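Long-range contacts in DUF724 domain-containing protein 6-like (Raphanus sativus, PDB 5ZWX), which binds an H3K9me2 peptide through its tandem Agenet cassette and probably links this histone mark to DNA methylation in heterochromatin: residues M35-A40 with E52-T57; T48-V53 with R69-V74. All coordinates share one frame; numbering follows the deposited sequence.

Overall arrangement
Both contacts lie in the Agenet domain, a member of the SH3 clan, and follow one another along a single antiparallel sheet. Strand 32-40 follows strand 19-22; the chain then loops back, and contact 1 closes this beta hairpin by pairing 35-40 with 52-57. After the corner at residues 56 and 57 the chain returns through strand 67-72, and contact 2 closes the second loop by pairing 69-74 with 48-53. The loops overlap rather than nest, since both contacts use strand 51-55 and share Glu52 and Val53. Strand 51-55 thus runs between strands 32-40 and 67-72, and Tyr55 with Glu70 and Glu54 with Arg69 bridge the contacts, whose centres are about 10 Å apart.

Contact 1 (M35-A40 with E52-T57); sequences MGKVVA and EVEYTT
Lys37 holds CG in the crowded position between its backbone N and carbonyl carbon (chi1 67°), while Glu54 puts CG anti to the backbone N, and these two torsions lay the side chains alongside each other across a beta hairpin of the SH3-like Agenet domain. The lysine chain bends at its last torsion, so that NZ comes down on OE1 of Glu54 from above the carboxylate plane, a salt bridge of 3.2 Å. OE2 of the same carboxylate pairs with Arg69, so Glu54 is shared between two cations, which would favour its ionised form.

Beneath this pair the backbones of Lys37 and Glu54 exchange two hydrogen bonds, the one from Glu54 N to Lys37 O nearly along the C=O axis. On the other face of the sheet Val38 and Val53 pair and pack on strand 19-22. The Tyr55 side chain also touches Ile22 of that strand and packs on a basic side chain of the bound peptide, which places the hairpin beside the ligand.

The register then slips by one residue in a classic beta bulge: Val39 N, at 2.8 Å, and Ala40 N, at 3.2 Å, both donate to Glu52 O, each from above the carbonyl plane. Val39 turns toward the partner strand, its CG2 reaching CB of Glu54 at 3.8 Å, with CG1 alongside the Glu52 carboxylate. At the opposite end Met35, a selenomethionine, offers its carbonyl O to Thr56 N, and water 1 donates to that oxygen while accepting from Thr57 N at 2.8 Å.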
# COMPACT_ATOMS: atom_id res chain seq x y z
N MSE A 35 -5.14 0.40 0.55
CA MSE A 35 -5.88 -0.86 0.64
C MSE A 35 -7.14 -0.80 -0.22
O MSE A 35 -7.76 0.26 -0.33
CB MSE A 35 -6.25 -1.19 2.09
CG MSE A 35 -5.09 -1.10 3.06
SE MSE A 35 -3.56 -2.28 2.61
CE MSE A 35 -2.45 -1.04 1.55
N GLY A 36 -7.51 -1.92 -0.84
CA GLY A 36 -8.76 -1.94 -1.58
C GLY A 36 -9.21 -3.35 -1.90
O GLY A 36 -8.72 -4.31 -1.31
N LYS A 37 -10.17 -3.47 -2.81
CA LYS A 37 -10.62 -4.80 -3.22
C LYS A 37 -10.84 -4.85 -4.73
O LYS A 37 -11.15 -3.83 -5.35
CB LYS A 37 -11.89 -5.18 -2.47
CG LYS A 37 -13.11 -4.34 -2.81
CD LYS A 37 -14.40 -5.08 -2.44
CE LYS A 37 -15.57 -4.61 -3.30
NZ LYS A 37 -16.71 -4.05 -2.52
N VAL A 38 -10.71 -6.03 -5.32
CA VAL A 38 -10.94 -6.16 -6.74
C VAL A 38 -12.43 -6.18 -7.04
O VAL A 38 -13.19 -6.94 -6.43
CB VAL A 38 -10.30 -7.46 -7.28
CG1 VAL A 38 -10.64 -7.63 -8.76
CG2 VAL A 38 -8.78 -7.44 -7.04
N VAL A 39 -12.85 -5.35 -7.98
CA VAL A 39 -14.24 -5.37 -8.46
C VAL A 39 -14.40 -6.18 -9.75
O VAL A 39 -15.39 -6.90 -9.92
CB VAL A 39 -14.75 -3.93 -8.69
CG1 VAL A 39 -16.16 -3.95 -9.26
CG2 VAL A 39 -14.74 -3.18 -7.40
N ALA A 40 -13.42 -6.08 -10.65
CA ALA A 40 -13.51 -6.83 -11.90
C ALA A 40 -12.12 -7.14 -12.45
O ALA A 40 -11.18 -6.35 -12.25
CB ALA A 40 -14.33 -6.06 -12.92
N GLU A 52 -10.55 -3.51 -12.43
CA GLU A 52 -11.14 -2.40 -11.71
C GLU A 52 -11.04 -2.70 -10.22
O GLU A 52 -11.29 -3.83 -9.80
CB GLU A 52 -12.59 -2.18 -12.14
CG GLU A 52 -13.25 -0.97 -11.48
CD GLU A 52 -14.70 -0.85 -11.87
OE1 GLU A 52 -15.20 -1.80 -12.50
OE2 GLU A 52 -15.34 0.17 -11.53
N VAL A 53 -10.68 -1.70 -9.43
CA VAL A 53 -10.56 -1.85 -7.98
C VAL A 53 -11.36 -0.77 -7.28
O VAL A 53 -11.64 0.29 -7.86
CB VAL A 53 -9.09 -1.78 -7.46
CG1 VAL A 53 -8.26 -2.91 -8.04
CG2 VAL A 53 -8.44 -0.40 -7.75
N GLU A 54 -11.76 -1.07 -6.04
CA GLU A 54 -12.41 -0.10 -5.16
C GLU A 54 -11.55 0.15 -3.96
O GLU A 54 -11.14 -0.79 -3.29
CB GLU A 54 -13.77 -0.62 -4.71
CG GLU A 54 -14.49 0.30 -3.74
CD GLU A 54 -15.85 -0.23 -3.36
OE1 GLU A 54 -15.94 -0.95 -2.34
OE2 GLU A 54 -16.83 0.07 -4.08
N TYR A 55 -11.26 1.42 -3.66
CA TYR A 55 -10.44 1.75 -2.50
C TYR A 55 -11.24 1.62 -1.22
O TYR A 55 -12.43 1.90 -1.19
CB TYR A 55 -9.88 3.17 -2.60
CG TYR A 55 -8.84 3.34 -3.69
CD1 TYR A 55 -9.20 3.30 -5.04
CD2 TYR A 55 -7.51 3.52 -3.37
CE1 TYR A 55 -8.25 3.45 -6.01
CE2 TYR A 55 -6.55 3.67 -4.35
CZ TYR A 55 -6.93 3.65 -5.66
OH TYR A 55 -5.96 3.80 -6.63
N THR A 56 -10.56 1.21 -0.15
CA THR A 56 -11.18 1.08 1.15
C THR A 56 -11.24 2.43 1.86
O THR A 56 -12.20 2.71 2.59
CB THR A 56 -10.43 0.07 2.04
OG1 THR A 56 -10.43 -1.22 1.41
CG2 THR A 56 -11.09 -0.06 3.41
N THR A 57 -10.23 3.27 1.66
CA THR A 57 -10.14 4.52 2.46
C THR A 57 -10.12 5.82 1.63
O THR A 57 -10.02 6.91 2.19
CB THR A 57 -8.89 4.53 3.33
OG1 THR A 57 -7.74 4.64 2.49
CG2 THR A 57 -8.79 3.26 4.18
O HOH W 1 -7.84 2.86 0.30

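Contact 2 (T48-V53 with R69-V74); sequences TTKCEV and REVVDV
The carboxylate of Glu52 and the guanidinium of Arg69 stand almost perpendicular, their planes 89° apart. OE2 of Glu52 approaches the guanidinium obliquely, at 4.1 Å from NH1 of Arg69, so the opposite charges lie near each other but beyond salt-bridge distance; it is nearer to CD of the arginine, whose NE is engaged by Glu54. Glu52 and Val71 form a non-hydrogen-bonded antiparallel pair on this face of the sheet. Beyond them the Lys50 chain crosses Val71 at about a right angle, CB of Lys50 meeting CG1 of Val71 at 3.5 Å, before its amino end runs alongside Asp73 in a long salt bridge.

Four nearly straight hydrogen bonds join the strands, two between Cys51 and Val72 and two between Val53 and Glu70, in regular antiparallel register. The reverse face carries Cys51, Val53 and Val72 together with Glu70: CG1 of Val53 touches CG2 of Val72 at 4.1 Å, and both valines pack with Cys51 on Leu77. SG of Cys51 extends to CG2 of Val74. Where the strands part, water 2 links Thr49 O to Val74 N.

Glu70 brings the contact to the bound peptide: its OE1 is hydrogen-bonded to OH of Tyr55, and its OE2 forms a salt bridge with a basic peptide side chain. This pairing would favour a charged carboxylate, whose orientation is probably fixed by Tyr55, itself packed on a basic side chain of the peptide.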
# COMPACT_ATOMS: atom_id res chain seq x y z
N THR A 48 -10.29 -6.16 -22.28
CA THR A 48 -9.31 -5.36 -21.57
C THR A 48 -8.21 -6.24 -20.99
O THR A 48 -8.33 -7.47 -20.93
CB THR A 48 -9.96 -4.53 -20.42
OG1 THR A 48 -8.99 -3.61 -19.91
CG2 THR A 48 -10.45 -5.42 -19.27
N THR A 49 -7.12 -5.60 -20.58
CA THR A 49 -6.08 -6.27 -19.83
C THR A 49 -6.07 -5.69 -18.41
O THR A 49 -5.29 -6.08 -17.55
CB THR A 49 -4.70 -6.09 -20.49
OG1 THR A 49 -4.41 -4.69 -20.62
CG2 THR A 49 -4.69 -6.73 -21.88
N LYS A 50 -6.97 -4.75 -18.16
CA LYS A 50 -6.98 -4.05 -16.89
C LYS A 50 -7.98 -4.59 -15.87
O LYS A 50 -8.88 -5.34 -16.20
CB LYS A 50 -7.23 -2.57 -17.16
CG LYS A 50 -6.06 -1.93 -17.88
CD LYS A 50 -6.38 -0.55 -18.39
CE LYS A 50 -5.17 0.03 -19.11
NZ LYS A 50 -4.64 -0.92 -20.13
N CYS A 51 -7.79 -4.20 -14.61
CA CYS A 51 -8.65 -4.59 -13.50
C CYS A 51 -9.37 -3.36 -13.00
O CYS A 51 -8.84 -2.28 -13.11
CB CYS A 51 -7.83 -5.21 -12.35
SG CYS A 51 -7.09 -6.80 -12.83
N GLU A 52 -10.55 -3.51 -12.43
CA GLU A 52 -11.14 -2.40 -11.71
C GLU A 52 -11.04 -2.70 -10.22
O GLU A 52 -11.29 -3.83 -9.80
CB GLU A 52 -12.59 -2.18 -12.14
CG GLU A 52 -13.25 -0.97 -11.48
CD GLU A 52 -14.70 -0.85 -11.87
OE1 GLU A 52 -15.20 -1.80 -12.50
OE2 GLU A 52 -15.34 0.17 -11.53
N VAL A 53 -10.68 -1.70 -9.43
CA VAL A 53 -10.56 -1.85 -7.98
C VAL A 53 -11.36 -0.77 -7.28
O VAL A 53 -11.64 0.29 -7.86
CB VAL A 53 -9.09 -1.78 -7.46
CG1 VAL A 53 -8.26 -2.91 -8.04
CG2 VAL A 53 -8.44 -0.40 -7.75
N ARG A 69 -13.43 4.27 -7.18
CA ARG A 69 -13.12 3.10 -8.01
C ARG A 69 -12.24 3.55 -9.16
O ARG A 69 -12.40 4.66 -9.68
CB ARG A 69 -14.40 2.45 -8.53
CG ARG A 69 -15.26 1.81 -7.46
CD ARG A 69 -16.47 1.14 -8.09
NE ARG A 69 -17.14 0.22 -7.18
CZ ARG A 69 -17.97 -0.74 -7.57
NH1 ARG A 69 -18.23 -0.91 -8.87
NH2 ARG A 69 -18.54 -1.54 -6.68
N GLU A 70 -11.30 2.70 -9.55
CA GLU A 70 -10.37 3.00 -10.63
C GLU A 70 -10.09 1.77 -11.46
O GLU A 70 -10.05 0.67 -10.92
CB GLU A 70 -9.05 3.52 -10.09
CG GLU A 70 -9.08 5.00 -9.79
CD GLU A 70 -7.74 5.55 -9.40
OE1 GLU A 70 -6.83 4.74 -9.14
OE2 GLU A 70 -7.61 6.79 -9.35
N VAL A 71 -9.90 1.96 -12.76
CA VAL A 71 -9.38 0.90 -13.65
C VAL A 71 -7.85 1.01 -13.61
O VAL A 71 -7.30 2.08 -13.85
CB VAL A 71 -9.92 1.07 -15.08
CG1 VAL A 71 -9.30 0.02 -16.03
CG2 VAL A 71 -11.45 0.94 -15.08
N VAL A 72 -7.16 -0.07 -13.25
CA VAL A 72 -5.71 -0.04 -13.07
C VAL A 72 -5.05 -1.20 -13.81
O VAL A 72 -5.72 -2.16 -14.17
CB VAL A 72 -5.32 -0.14 -11.59
CG1 VAL A 72 -5.90 1.05 -10.78
CG2 VAL A 72 -5.81 -1.44 -11.00
N ASP A 73 -3.73 -1.10 -14.01
CA ASP A 73 -2.93 -2.18 -14.57
C ASP A 73 -2.76 -3.29 -13.53
O ASP A 73 -2.67 -3.03 -12.33
CB ASP A 73 -1.54 -1.68 -14.98
CG ASP A 73 -1.58 -0.68 -16.14
OD1 ASP A 73 -2.47 -0.78 -17.01
OD2 ASP A 73 -0.70 0.20 -16.17
N VAL A 74 -2.72 -4.54 -14.00
CA VAL A 74 -2.39 -5.63 -13.10
C VAL A 74 -1.13 -5.35 -12.26
O VAL A 74 -1.10 -5.60 -11.05
CB VAL A 74 -2.22 -6.94 -13.91
CG1 VAL A 74 -1.61 -8.03 -13.04
CG2 VAL A 74 -3.59 -7.36 -14.45
O HOH W 2 -2.96 -4.93 -16.90